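Local coordinates for mitotic checkpoint control protein kinase BUB1 (Drosophila melanogaster, PDB 6JKK) that probably acts as an ATP-dependent protein kinase of the mitotic checkpoint at kinetochores, the chain here being its kinase domain, at residues A[105-108]-A[109-112]; A[255-258]-A[259-263]. One frame throughout, in Å; residues are numbered along the deposited sequence.

Contact 1 (A[105-108]-A[109-112]); sequences LTSE and QMIP
L105 and I111 make the apolar half of this turn: CD1 of the leucine lies 3.7 Å from CG1 of the isoleucine. The other leucine methyl, CD2, is 4.0 Å from CB of M110, and the two side chains meet there at about a right angle. The leucine also touches Y114 and M176.

Inside the bend S107 O takes two long, bent and weak bonds, from M110 N at 3.3 Å (N-H...O 146°) and I111 N at 3.4 Å (129°). I111 CG1 lies 3.3 Å from the same S107 O. In S107 the hydroxyl is trans to the backbone N (chi1 -180°), which places OG 3.4 Å from M110 N for a third weak bond and 3.2 Å from CB of Q109.

The packed side is that of L105, S107 and M110, the last buried on D168 and H172 of helix 156-175 and on V201. On the solvent side lie E108, whose side chain meets the following residues through CB, and the exposed I111 and P112. Q109, extended beyond CG, reaches over to N199, its NE2 bonding to N199 O. With E108 and Q109 both at helical phi/psi, S107-M110 form a beta turn leading into a short 3-10 segment, in the αC-β4 loop of the protein kinase fold.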
loop_
_atom_site.group_PDB
_atom_site.type_symbol
_atom_site.label_atom_id
_atom_site.label_comp_id
_atom_site.label_asym_id
_atom_site.label_seq_id
_atom_site.Cartn_x
_atom_site.Cartn_y
_atom_site.Cartn_z
ATOM N N LEU A 105 -3.429 -6.381 14.646
ATOM C CA LEU A 105 -4.514 -5.400 14.574
ATOM C C LEU A 105 -5.373 -5.445 15.826
ATOM O O LEU A 105 -5.634 -6.523 16.354
ATOM C CB LEU A 105 -5.407 -5.693 13.363
ATOM C CG LEU A 105 -5.039 -5.079 12.019
ATOM C CD1 LEU A 105 -5.979 -5.563 10.935
ATOM C CD2 LEU A 105 -5.105 -3.578 12.128
ATOM N N THR A 106 -5.805 -4.278 16.299
ATOM C CA THR A 106 -6.829 -4.213 17.341
ATOM C C THR A 106 -8.059 -3.408 16.896
ATOM O O THR A 106 -9.195 -3.745 17.243
ATOM C CB THR A 106 -6.274 -3.675 18.681
ATOM O OG1 THR A 106 -5.248 -2.709 18.432
ATOM C CG2 THR A 106 -5.687 -4.811 19.509
ATOM N N SER A 107 -7.830 -2.363 16.107
ATOM C CA SER A 107 -8.912 -1.480 15.674
ATOM C C SER A 107 -9.887 -2.163 14.717
ATOM O O SER A 107 -9.479 -2.707 13.690
ATOM C CB SER A 107 -8.332 -0.227 15.013
ATOM O OG SER A 107 -9.358 0.653 14.589
ATOM N N GLU A 108 -11.172 -2.140 15.066
ATOM C CA GLU A 108 -12.229 -2.561 14.148
ATOM C C GLU A 108 -12.162 -1.681 12.907
ATOM O O GLU A 108 -12.333 -2.145 11.777
ATOM C CB GLU A 108 -13.606 -2.415 14.807
ATOM C CG GLU A 108 -13.999 -3.552 15.748
ATOM C CD GLU A 108 -13.088 -3.663 16.960
ATOM O OE1 GLU A 108 -12.678 -2.610 17.492
ATOM O OE2 GLU A 108 -12.780 -4.800 17.378
ATOM N N GLN A 109 -11.889 -0.400 13.135
ATOM C CA GLN A 109 -11.799 0.587 12.061
ATOM C C GLN A 109 -10.779 0.234 10.973
ATOM O O GLN A 109 -11.004 0.522 9.793
ATOM C CB GLN A 109 -11.483 1.964 12.656
ATOM C CG GLN A 109 -11.517 3.109 11.652
ATOM C CD GLN A 109 -10.973 4.402 12.226
ATOM O OE1 GLN A 109 -10.291 4.399 13.252
ATOM N NE2 GLN A 109 -11.268 5.515 11.567
ATOM N N MET A 110 -9.674 -0.396 11.371
ATOM C CA MET A 110 -8.529 -0.590 10.477
ATOM C C MET A 110 -8.458 -1.965 9.804
ATOM O O MET A 110 -7.668 -2.167 8.889
ATOM C CB MET A 110 -7.221 -0.319 11.224
ATOM C CG MET A 110 -6.953 1.144 11.509
ATOM S SD MET A 110 -6.909 2.144 10.009
ATOM C CE MET A 110 -8.263 3.241 10.380
ATOM N N ILE A 111 -9.275 -2.907 10.252
ATOM C CA ILE A 111 -9.239 -4.249 9.669
ATOM C C ILE A 111 -9.458 -4.278 8.131
ATOM O O ILE A 111 -8.691 -4.929 7.415
ATOM C CB ILE A 111 -10.147 -5.232 10.434
ATOM C CG1 ILE A 111 -9.581 -5.475 11.843
ATOM C CG2 ILE A 111 -10.279 -6.551 9.683
ATOM C CD1 ILE A 111 -10.605 -5.939 12.858
ATOM N N PRO A 112 -10.475 -3.551 7.616
ATOM C CA PRO A 112 -10.637 -3.527 6.154
ATOM C C PRO A 112 -9.528 -2.776 5.408
ATOM O O PRO A 112 -9.501 -2.813 4.169
ATOM C CB PRO A 112 -11.963 -2.776 5.963
ATOM C CG PRO A 112 -12.695 -2.946 7.258
ATOM C CD PRO A 112 -11.613 -2.903 8.297
#

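Contact 2 (A[255-258]-A[259-263]); sequences VMHV and LLFGR
With CG anti to the backbone N (chi1 -171°), the imidazole of H257 projects outward from the helix, while F261, its CG beside the backbone N, leans its ring slightly back toward the helix N terminus to meet it. The outcome is a T-shaped pair: F261 CD2 stands over the centre of the histidine ring, the centroids are 4.9 Å apart and the planes make 63°. H257 ND1 donates to R263 O at 2.9 Å, and the acceptor lies in the imidazole plane, although the donor sits well above the carbonyl plane of R263. NE2 has a weak bond to T280 OG1, so both ring nitrogens have partners, which helps fix the rotation of the ring. With an alanine at position H257, R263 O would probably lose its side-chain donor and the edge of F261 the ring face it packs on.

This is the C-terminal end of helix 246-261, the αF helix that runs through the kinase C-lobe. The i to i+4 bonds continue to its end, with F261 N 3.0 Å from H257 O and G262 N 2.8 Å from V258 O. G262 leaves helical geometry with positive phi, and the chain turns back far enough for R263 O to lie 3.4 Å from V258 CA in a CA-H...O contact. On the helix flank V255 CG1 and L259 CD1 are 4.3 Å apart, and both residues touch M166 and L139.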
loop_
_atom_site.group_PDB
_atom_site.type_symbol
_atom_site.label_atom_id
_atom_site.label_comp_id
_atom_site.label_asym_id
_atom_site.label_seq_id
_atom_site.Cartn_x
_atom_site.Cartn_y
_atom_site.Cartn_z
ATOM N N VAL A 255 2.551 9.187 -3.561
ATOM C CA VAL A 255 1.152 8.917 -3.904
ATOM C C VAL A 255 0.317 10.203 -3.887
ATOM O O VAL A 255 -0.492 10.441 -4.788
ATOM C CB VAL A 255 0.511 7.883 -2.959
ATOM C CG1 VAL A 255 -0.943 7.652 -3.347
ATOM C CG2 VAL A 255 1.268 6.570 -3.017
ATOM N N MET A 256 0.506 11.022 -2.858
ATOM C CA MET A 256 -0.195 12.303 -2.782
ATOM C C MET A 256 0.139 13.146 -4.007
ATOM O O MET A 256 -0.729 13.821 -4.557
ATOM C CB MET A 256 0.187 13.068 -1.510
ATOM C CG MET A 256 -0.143 12.358 -0.207
ATOM S SD MET A 256 0.389 13.403 1.163
ATOM C CE MET A 256 -0.016 12.338 2.558
ATOM N N HIS A 257 1.395 13.087 -4.441
ATOM C CA HIS A 257 1.859 13.852 -5.601
ATOM C C HIS A 257 1.165 13.427 -6.897
ATOM O O HIS A 257 0.794 14.273 -7.720
ATOM C CB HIS A 257 3.381 13.712 -5.742
ATOM C CG HIS A 257 3.990 14.628 -6.756
ATOM N ND1 HIS A 257 3.939 14.379 -8.111
ATOM C CD2 HIS A 257 4.681 15.784 -6.613
ATOM C CE1 HIS A 257 4.560 15.349 -8.760
ATOM N NE2 HIS A 257 5.020 16.215 -7.874
ATOM N N VAL A 258 1.005 12.120 -7.087
ATOM C CA VAL A 258 0.342 11.607 -8.290
ATOM C C VAL A 258 -1.127 12.025 -8.315
ATOM O O VAL A 258 -1.662 12.387 -9.368
ATOM C CB VAL A 258 0.463 10.067 -8.394
ATOM C CG1 VAL A 258 -0.289 9.548 -9.605
ATOM C CG2 VAL A 258 1.913 9.666 -8.498
ATOM N N LEU A 259 -1.772 11.984 -7.148
ATOM C CA LEU A 259 -3.180 12.340 -7.036
ATOM C C LEU A 259 -3.387 13.823 -7.326
ATOM O O LEU A 259 -4.283 14.201 -8.082
ATOM C CB LEU A 259 -3.706 12.002 -5.635
ATOM C CG LEU A 259 -3.654 10.531 -5.209
ATOM C CD1 LEU A 259 -4.238 10.346 -3.816
ATOM C CD2 LEU A 259 -4.401 9.678 -6.201
ATOM N N LEU A 260 -2.551 14.660 -6.718
ATOM C CA LEU A 260 -2.659 16.114 -6.868
ATOM C C LEU A 260 -2.343 16.607 -8.280
ATOM O O LEU A 260 -3.015 17.508 -8.803
ATOM C CB LEU A 260 -1.719 16.816 -5.880
ATOM C CG LEU A 260 -2.175 17.122 -4.456
ATOM C CD1 LEU A 260 -1.059 17.778 -3.664
ATOM C CD2 LEU A 260 -3.405 18.017 -4.470
ATOM N N PHE A 261 -1.313 16.027 -8.891
ATOM C CA PHE A 261 -0.726 16.615 -10.086
ATOM C C PHE A 261 -0.865 15.766 -11.351
ATOM O O PHE A 261 -0.628 16.254 -12.458
ATOM C CB PHE A 261 0.747 16.979 -9.827
ATOM C CG PHE A 261 0.939 17.957 -8.693
ATOM C CD1 PHE A 261 0.325 19.207 -8.727
ATOM C CD2 PHE A 261 1.740 17.631 -7.606
ATOM C CE1 PHE A 261 0.497 20.112 -7.687
ATOM C CE2 PHE A 261 1.920 18.526 -6.562
ATOM C CZ PHE A 261 1.296 19.769 -6.599
ATOM N N GLY A 262 -1.248 14.503 -11.197
ATOM C CA GLY A 262 -1.375 13.621 -12.347
ATOM C C GLY A 262 -0.030 13.176 -12.893
ATOM O O GLY A 262 0.047 12.529 -13.943
ATOM N N ARG A 263 1.035 13.521 -12.175
ATOM C CA ARG A 263 2.387 13.190 -12.607
ATOM C C ARG A 263 3.157 12.542 -11.472
ATOM O O ARG A 263 2.844 12.758 -10.305
ATOM C CB ARG A 263 3.133 14.445 -13.058
ATOM C CG ARG A 263 2.658 15.045 -14.366
ATOM C CD ARG A 263 3.517 16.246 -14.723
ATOM N NE ARG A 263 3.355 17.319 -13.747
ATOM C CZ ARG A 263 2.620 18.409 -13.947
ATOM N NH1 ARG A 263 1.986 18.585 -15.101
ATOM N NH2 ARG A 263 2.527 19.330 -12.998
#

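In the fold
From the N terminus the chain passes two short helices, then the strands from 34-36 to 80-87 and helix 92-104. Contact 1 turns it toward strand 119-122, which with 127-132 completes the N-lobe sheet, while its side chains reach helix 156-175 of the C-lobe. Much later, contact 2 closes the end of helix 246-261, whose side chains also meet helices 139-150 and 288-299. The two contacts follow in series, neither enclosing nor crossing the other, and neither closes a long loop. Their centres are 27 Å apart and their nearest atoms about 14 Å, so the link is indirect: contact 1 packs on D168 and H172 of helix 156-175, contact 2 on V159, S163 and M166 of the same helix.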